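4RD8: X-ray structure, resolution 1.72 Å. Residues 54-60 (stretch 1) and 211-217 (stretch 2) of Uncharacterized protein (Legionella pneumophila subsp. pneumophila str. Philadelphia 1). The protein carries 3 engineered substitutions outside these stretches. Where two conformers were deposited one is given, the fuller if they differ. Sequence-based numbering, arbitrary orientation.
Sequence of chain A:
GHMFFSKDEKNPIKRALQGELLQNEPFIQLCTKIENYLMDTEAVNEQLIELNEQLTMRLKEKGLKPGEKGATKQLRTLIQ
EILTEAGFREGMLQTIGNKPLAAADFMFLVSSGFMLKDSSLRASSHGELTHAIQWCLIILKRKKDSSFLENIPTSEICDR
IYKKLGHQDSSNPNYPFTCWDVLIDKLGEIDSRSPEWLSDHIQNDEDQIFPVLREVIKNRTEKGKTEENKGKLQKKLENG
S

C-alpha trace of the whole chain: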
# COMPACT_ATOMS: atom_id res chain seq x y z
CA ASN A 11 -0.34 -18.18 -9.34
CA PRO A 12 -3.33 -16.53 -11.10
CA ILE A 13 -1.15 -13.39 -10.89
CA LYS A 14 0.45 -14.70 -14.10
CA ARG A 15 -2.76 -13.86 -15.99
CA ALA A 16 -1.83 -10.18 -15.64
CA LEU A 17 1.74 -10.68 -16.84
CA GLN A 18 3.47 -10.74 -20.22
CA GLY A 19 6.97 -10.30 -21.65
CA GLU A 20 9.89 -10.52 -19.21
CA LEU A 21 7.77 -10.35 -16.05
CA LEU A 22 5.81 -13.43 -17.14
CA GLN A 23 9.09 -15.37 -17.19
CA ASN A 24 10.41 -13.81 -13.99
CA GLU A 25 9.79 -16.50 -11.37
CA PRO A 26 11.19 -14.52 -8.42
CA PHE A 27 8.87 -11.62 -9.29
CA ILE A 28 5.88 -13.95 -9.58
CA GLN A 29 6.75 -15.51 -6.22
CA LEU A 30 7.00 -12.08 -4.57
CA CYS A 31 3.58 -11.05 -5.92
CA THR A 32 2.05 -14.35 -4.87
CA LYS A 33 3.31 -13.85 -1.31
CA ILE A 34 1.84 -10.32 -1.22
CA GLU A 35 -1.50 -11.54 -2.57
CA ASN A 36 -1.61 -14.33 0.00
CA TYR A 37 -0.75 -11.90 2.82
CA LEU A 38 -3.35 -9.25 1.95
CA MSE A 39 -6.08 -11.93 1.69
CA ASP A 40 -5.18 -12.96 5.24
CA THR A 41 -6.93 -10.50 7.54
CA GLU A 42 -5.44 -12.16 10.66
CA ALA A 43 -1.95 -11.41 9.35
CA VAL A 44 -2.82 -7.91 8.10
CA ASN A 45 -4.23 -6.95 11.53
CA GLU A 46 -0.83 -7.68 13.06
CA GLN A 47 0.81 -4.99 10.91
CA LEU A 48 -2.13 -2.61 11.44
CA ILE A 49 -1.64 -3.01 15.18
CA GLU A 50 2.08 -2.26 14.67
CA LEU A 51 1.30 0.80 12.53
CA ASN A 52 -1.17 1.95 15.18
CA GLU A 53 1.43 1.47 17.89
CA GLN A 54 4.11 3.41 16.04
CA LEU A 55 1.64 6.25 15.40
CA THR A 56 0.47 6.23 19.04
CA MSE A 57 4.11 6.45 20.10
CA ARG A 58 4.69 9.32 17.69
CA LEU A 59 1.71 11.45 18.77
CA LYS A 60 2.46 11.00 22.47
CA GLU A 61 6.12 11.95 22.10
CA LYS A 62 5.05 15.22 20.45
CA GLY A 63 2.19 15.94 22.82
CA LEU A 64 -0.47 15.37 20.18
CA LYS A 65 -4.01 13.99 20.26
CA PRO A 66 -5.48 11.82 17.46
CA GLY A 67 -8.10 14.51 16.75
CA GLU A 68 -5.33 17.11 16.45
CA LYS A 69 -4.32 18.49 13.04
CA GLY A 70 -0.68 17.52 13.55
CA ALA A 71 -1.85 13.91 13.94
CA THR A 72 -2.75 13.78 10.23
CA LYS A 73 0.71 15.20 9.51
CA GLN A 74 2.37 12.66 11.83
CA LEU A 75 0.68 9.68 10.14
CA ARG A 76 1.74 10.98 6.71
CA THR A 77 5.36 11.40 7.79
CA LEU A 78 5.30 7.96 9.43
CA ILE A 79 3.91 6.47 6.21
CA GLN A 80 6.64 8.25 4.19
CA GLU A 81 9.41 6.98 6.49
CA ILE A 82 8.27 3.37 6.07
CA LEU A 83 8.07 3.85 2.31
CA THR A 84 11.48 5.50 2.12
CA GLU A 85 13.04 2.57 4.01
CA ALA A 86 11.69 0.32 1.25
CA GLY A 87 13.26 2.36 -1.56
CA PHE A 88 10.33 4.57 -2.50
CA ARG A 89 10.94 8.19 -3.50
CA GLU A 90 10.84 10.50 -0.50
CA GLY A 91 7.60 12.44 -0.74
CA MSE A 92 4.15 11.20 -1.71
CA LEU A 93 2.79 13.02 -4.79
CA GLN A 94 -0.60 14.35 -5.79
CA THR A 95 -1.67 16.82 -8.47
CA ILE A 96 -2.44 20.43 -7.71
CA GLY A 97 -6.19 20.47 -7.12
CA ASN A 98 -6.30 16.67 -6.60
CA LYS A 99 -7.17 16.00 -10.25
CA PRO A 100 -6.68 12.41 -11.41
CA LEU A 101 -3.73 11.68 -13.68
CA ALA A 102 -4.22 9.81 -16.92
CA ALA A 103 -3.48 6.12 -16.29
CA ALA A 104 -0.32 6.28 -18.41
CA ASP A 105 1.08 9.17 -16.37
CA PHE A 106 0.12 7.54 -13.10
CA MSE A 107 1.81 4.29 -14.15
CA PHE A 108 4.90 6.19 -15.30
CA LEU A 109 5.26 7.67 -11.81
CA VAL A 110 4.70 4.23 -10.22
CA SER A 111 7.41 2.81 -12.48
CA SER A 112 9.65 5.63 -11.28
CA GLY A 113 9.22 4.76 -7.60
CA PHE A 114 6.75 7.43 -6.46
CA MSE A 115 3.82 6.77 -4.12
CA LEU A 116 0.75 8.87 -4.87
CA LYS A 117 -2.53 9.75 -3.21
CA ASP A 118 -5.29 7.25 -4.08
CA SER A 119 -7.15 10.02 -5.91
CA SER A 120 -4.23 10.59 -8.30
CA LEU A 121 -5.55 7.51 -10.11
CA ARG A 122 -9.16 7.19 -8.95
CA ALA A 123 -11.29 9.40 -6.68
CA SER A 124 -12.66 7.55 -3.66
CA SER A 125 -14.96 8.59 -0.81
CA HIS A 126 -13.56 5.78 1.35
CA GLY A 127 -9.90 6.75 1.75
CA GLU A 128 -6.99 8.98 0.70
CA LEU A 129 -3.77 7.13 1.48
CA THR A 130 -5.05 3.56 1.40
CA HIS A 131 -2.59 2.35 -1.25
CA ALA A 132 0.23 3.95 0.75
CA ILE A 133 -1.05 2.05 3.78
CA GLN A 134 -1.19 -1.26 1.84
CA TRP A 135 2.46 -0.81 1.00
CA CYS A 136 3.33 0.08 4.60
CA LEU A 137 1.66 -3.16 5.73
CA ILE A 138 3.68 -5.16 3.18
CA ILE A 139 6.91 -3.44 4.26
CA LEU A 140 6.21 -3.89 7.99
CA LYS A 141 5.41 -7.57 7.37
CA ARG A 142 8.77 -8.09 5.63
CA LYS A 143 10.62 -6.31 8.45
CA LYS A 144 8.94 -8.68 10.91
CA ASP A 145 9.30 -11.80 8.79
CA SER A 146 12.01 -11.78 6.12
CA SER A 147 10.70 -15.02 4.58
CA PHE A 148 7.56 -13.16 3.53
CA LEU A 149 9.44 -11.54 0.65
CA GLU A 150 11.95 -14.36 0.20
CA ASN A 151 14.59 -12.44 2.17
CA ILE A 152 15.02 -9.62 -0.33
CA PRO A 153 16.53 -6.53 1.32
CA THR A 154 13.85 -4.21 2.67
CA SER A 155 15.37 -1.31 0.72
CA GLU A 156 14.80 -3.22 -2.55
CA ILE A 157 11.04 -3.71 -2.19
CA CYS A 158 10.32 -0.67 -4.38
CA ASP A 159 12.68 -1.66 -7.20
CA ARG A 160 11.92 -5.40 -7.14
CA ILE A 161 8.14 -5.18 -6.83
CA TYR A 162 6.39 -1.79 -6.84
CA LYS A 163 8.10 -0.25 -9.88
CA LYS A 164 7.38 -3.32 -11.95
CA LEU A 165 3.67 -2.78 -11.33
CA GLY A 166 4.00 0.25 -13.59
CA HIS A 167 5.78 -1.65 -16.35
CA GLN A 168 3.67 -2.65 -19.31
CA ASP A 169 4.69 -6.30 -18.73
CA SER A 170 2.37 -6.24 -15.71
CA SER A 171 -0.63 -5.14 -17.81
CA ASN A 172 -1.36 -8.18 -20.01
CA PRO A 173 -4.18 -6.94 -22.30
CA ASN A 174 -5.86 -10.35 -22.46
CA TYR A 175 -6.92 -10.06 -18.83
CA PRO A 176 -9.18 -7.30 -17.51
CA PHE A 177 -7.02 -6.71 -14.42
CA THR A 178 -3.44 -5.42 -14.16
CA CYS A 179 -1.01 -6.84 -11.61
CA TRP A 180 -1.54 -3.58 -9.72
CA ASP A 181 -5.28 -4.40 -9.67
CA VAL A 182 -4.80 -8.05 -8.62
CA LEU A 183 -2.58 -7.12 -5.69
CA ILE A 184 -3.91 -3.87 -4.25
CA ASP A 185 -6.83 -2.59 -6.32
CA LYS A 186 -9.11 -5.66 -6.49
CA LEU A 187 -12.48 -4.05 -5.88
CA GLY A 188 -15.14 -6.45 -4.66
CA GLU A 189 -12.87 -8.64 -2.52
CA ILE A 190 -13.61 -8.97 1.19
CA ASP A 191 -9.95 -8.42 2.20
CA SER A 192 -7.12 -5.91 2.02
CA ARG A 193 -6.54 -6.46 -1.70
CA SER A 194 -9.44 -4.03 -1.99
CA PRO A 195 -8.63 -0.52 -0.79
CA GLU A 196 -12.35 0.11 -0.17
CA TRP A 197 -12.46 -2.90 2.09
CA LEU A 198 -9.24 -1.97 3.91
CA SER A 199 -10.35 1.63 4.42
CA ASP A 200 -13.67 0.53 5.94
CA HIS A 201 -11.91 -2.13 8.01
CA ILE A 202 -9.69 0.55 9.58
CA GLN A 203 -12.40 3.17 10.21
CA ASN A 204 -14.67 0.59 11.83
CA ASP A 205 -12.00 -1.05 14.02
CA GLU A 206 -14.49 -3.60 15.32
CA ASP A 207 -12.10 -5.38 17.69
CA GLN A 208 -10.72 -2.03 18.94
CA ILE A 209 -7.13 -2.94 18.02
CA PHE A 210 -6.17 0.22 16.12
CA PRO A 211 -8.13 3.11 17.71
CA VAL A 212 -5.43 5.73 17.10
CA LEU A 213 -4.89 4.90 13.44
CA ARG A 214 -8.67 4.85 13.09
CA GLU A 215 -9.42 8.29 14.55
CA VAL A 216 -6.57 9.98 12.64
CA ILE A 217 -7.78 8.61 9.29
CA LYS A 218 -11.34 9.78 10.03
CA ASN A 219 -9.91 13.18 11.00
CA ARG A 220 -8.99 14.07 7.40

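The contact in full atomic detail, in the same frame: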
# COMPACT_ATOMS: atom_id res chain seq x y z
N GLN A 54 3.09 2.45 16.41
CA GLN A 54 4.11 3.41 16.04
C GLN A 54 3.54 4.83 15.99
O GLN A 54 4.17 5.78 16.46
CB GLN A 54 4.78 3.01 14.72
CG GLN A 54 5.56 1.69 14.82
CD GLN A 54 6.36 1.39 13.57
OE1 GLN A 54 6.64 2.28 12.77
NE2 GLN A 54 6.73 0.12 13.39
N LEU A 55 2.34 4.97 15.44
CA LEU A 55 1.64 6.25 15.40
C LEU A 55 1.30 6.77 16.80
O LEU A 55 1.52 7.96 17.10
CB LEU A 55 0.36 6.12 14.56
CG LEU A 55 -0.55 7.34 14.41
CD1 LEU A 55 0.21 8.49 13.75
CD2 LEU A 55 -1.79 6.97 13.59
N THR A 56 0.78 5.89 17.65
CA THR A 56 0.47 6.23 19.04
C THR A 56 1.71 6.76 19.75
O THR A 56 1.65 7.76 20.48
CB THR A 56 -0.06 5.01 19.81
OG1 THR A 56 -1.27 4.54 19.21
CG2 THR A 56 -0.32 5.37 21.26
N MSE A 57 2.82 6.06 19.55
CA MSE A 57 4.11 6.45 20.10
C MSE A 57 4.49 7.85 19.64
O MSE A 57 4.94 8.69 20.42
CB MSE A 57 5.18 5.48 19.60
CG MSE A 57 5.85 4.65 20.67
SE MSE A 57 7.55 3.98 19.99
CE MSE A 57 8.32 5.67 19.40
N ARG A 58 4.31 8.08 18.35
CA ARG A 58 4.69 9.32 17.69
C ARG A 58 3.91 10.52 18.22
O ARG A 58 4.50 11.53 18.59
CB ARG A 58 4.44 9.16 16.19
CG ARG A 58 5.25 10.05 15.30
CD ARG A 58 5.07 9.62 13.86
NE ARG A 58 5.80 10.48 12.93
CZ ARG A 58 6.97 10.16 12.39
NH1 ARG A 58 7.55 9.01 12.67
NH2 ARG A 58 7.56 11.01 11.56
N LEU A 59 2.58 10.38 18.27
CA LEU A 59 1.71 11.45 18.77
C LEU A 59 2.04 11.82 20.21
O LEU A 59 2.14 13.00 20.55
CB LEU A 59 0.25 11.03 18.67
CG LEU A 59 -0.32 10.74 17.28
CD1 LEU A 59 -1.81 10.43 17.39
CD2 LEU A 59 -0.09 11.91 16.35
N LYS A 60 2.21 10.80 21.05
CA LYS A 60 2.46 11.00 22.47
C LYS A 60 3.77 11.73 22.71
O LYS A 60 3.85 12.63 23.54
CB LYS A 60 2.45 9.67 23.22
CG LYS A 60 1.08 9.01 23.34
CD LYS A 60 1.18 7.62 23.95
N PRO A 211 -7.29 1.92 17.47
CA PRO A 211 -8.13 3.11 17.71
C PRO A 211 -7.47 4.42 17.32
O PRO A 211 -8.17 5.35 16.91
CB PRO A 211 -8.37 3.07 19.22
CG PRO A 211 -7.18 2.35 19.76
CD PRO A 211 -6.85 1.31 18.74
N VAL A 212 -6.14 4.51 17.44
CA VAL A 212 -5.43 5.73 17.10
C VAL A 212 -5.32 5.93 15.60
O VAL A 212 -5.60 7.02 15.09
CB VAL A 212 -4.04 5.77 17.76
CG1 VAL A 212 -3.27 7.00 17.31
CG2 VAL A 212 -4.17 5.77 19.27
N LEU A 213 -4.93 4.87 14.90
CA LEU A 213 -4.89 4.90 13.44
C LEU A 213 -6.28 5.22 12.89
O LEU A 213 -6.42 5.97 11.93
CB LEU A 213 -4.39 3.55 12.90
CG LEU A 213 -4.34 3.35 11.38
CD1 LEU A 213 -3.50 4.43 10.71
CD2 LEU A 213 -3.82 1.95 11.02
N ARG A 214 -7.30 4.67 13.54
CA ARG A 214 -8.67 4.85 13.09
C ARG A 214 -9.14 6.30 13.17
O ARG A 214 -9.66 6.84 12.19
CB ARG A 214 -9.61 3.94 13.90
CG ARG A 214 -11.08 4.33 13.82
CD ARG A 214 -11.91 3.55 14.82
NE ARG A 214 -13.12 4.28 15.21
CZ ARG A 214 -14.08 3.79 15.98
NH1 ARG A 214 -13.98 2.56 16.47
NH2 ARG A 214 -15.13 4.53 16.28
N GLU A 215 -8.95 6.92 14.32
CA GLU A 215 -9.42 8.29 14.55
C GLU A 215 -8.68 9.29 13.65
O GLU A 215 -9.29 10.23 13.14
CB GLU A 215 -9.27 8.67 16.02
CG GLU A 215 -9.88 10.01 16.39
CD GLU A 215 -9.74 10.32 17.86
OE1 GLU A 215 -9.30 9.42 18.61
OE2 GLU A 215 -10.06 11.46 18.28
N VAL A 216 -7.38 9.09 13.47
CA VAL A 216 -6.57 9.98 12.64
C VAL A 216 -7.03 9.96 11.18
O VAL A 216 -7.15 11.01 10.55
CB VAL A 216 -5.06 9.65 12.74
CG1 VAL A 216 -4.25 10.48 11.74
CG2 VAL A 216 -4.56 9.87 14.16
N ILE A 217 -7.31 8.77 10.66
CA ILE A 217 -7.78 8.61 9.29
C ILE A 217 -9.17 9.23 9.07
O ILE A 217 -9.42 9.85 8.03
CB ILE A 217 -7.74 7.12 8.86
CG1 ILE A 217 -6.30 6.70 8.57
CG2 ILE A 217 -8.61 6.86 7.64
CD1 ILE A 217 -6.15 5.25 8.15

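The closest approach in this contact joins a polar atom to a methyl group: OG1 of Thr 56 lies 3.2 Å from CG2 of Val 212, shorter than any apolar pair here, and it is not a hydrogen bond. The threonine hydroxyl instead finds its hydrogen-bonding partner in a residue flanking one of the stretches, so it can rest against a hydrocarbon surface without being left unsatisfied. No hydrogen bond links the two stretches at all; packing alone joins them.

Both segments are helical, each holding its backbone polar groups in its own i to i+4 bonds, such as Leu 59 N to Leu 55 O at 2.9 Å and Val 216 N to Val 212 O at 3.2 Å. The axes make an angle of 71° and approach to 9.2 Å; the two stretches bury 238 Å², both sides summed. The backbones come nearest where CA of Thr 56 stands 6.2 Å from CA of Val 212.

Residues four apart share a helix face, and each helix contributes such a pair: Leu 55 and Leu 59 from one, Val 212 and Val 216 from the other, all with CA-to-CB bonds directed toward the opposing stretch. Val 212, the most heavily covered residue, serves both leucines through CG1, which lies 4.0 Å from Leu 55 CG and 3.7 Å from Leu 59 CD1. Its branching at CB places methyls close to the backbone: CG1 lies against the leucines and also 3.7 Å from Thr 56 OG1, while CG2 makes the closer approach to that hydroxyl. Val 216 repeats the theme more loosely, its CG2 4.1 Å from Leu 55 CD2 and 4.3 Å from Leu 59 CD1.

Leucine's longer side chain lets Leu 55 reach the neighboring backbone: its CD2 sits 3.7 Å from Leu 213 CA. The CA-to-CB bond of Leu 213 runs sideways, yet its CD1 still comes within 4.2 Å of Leu 55 CD2.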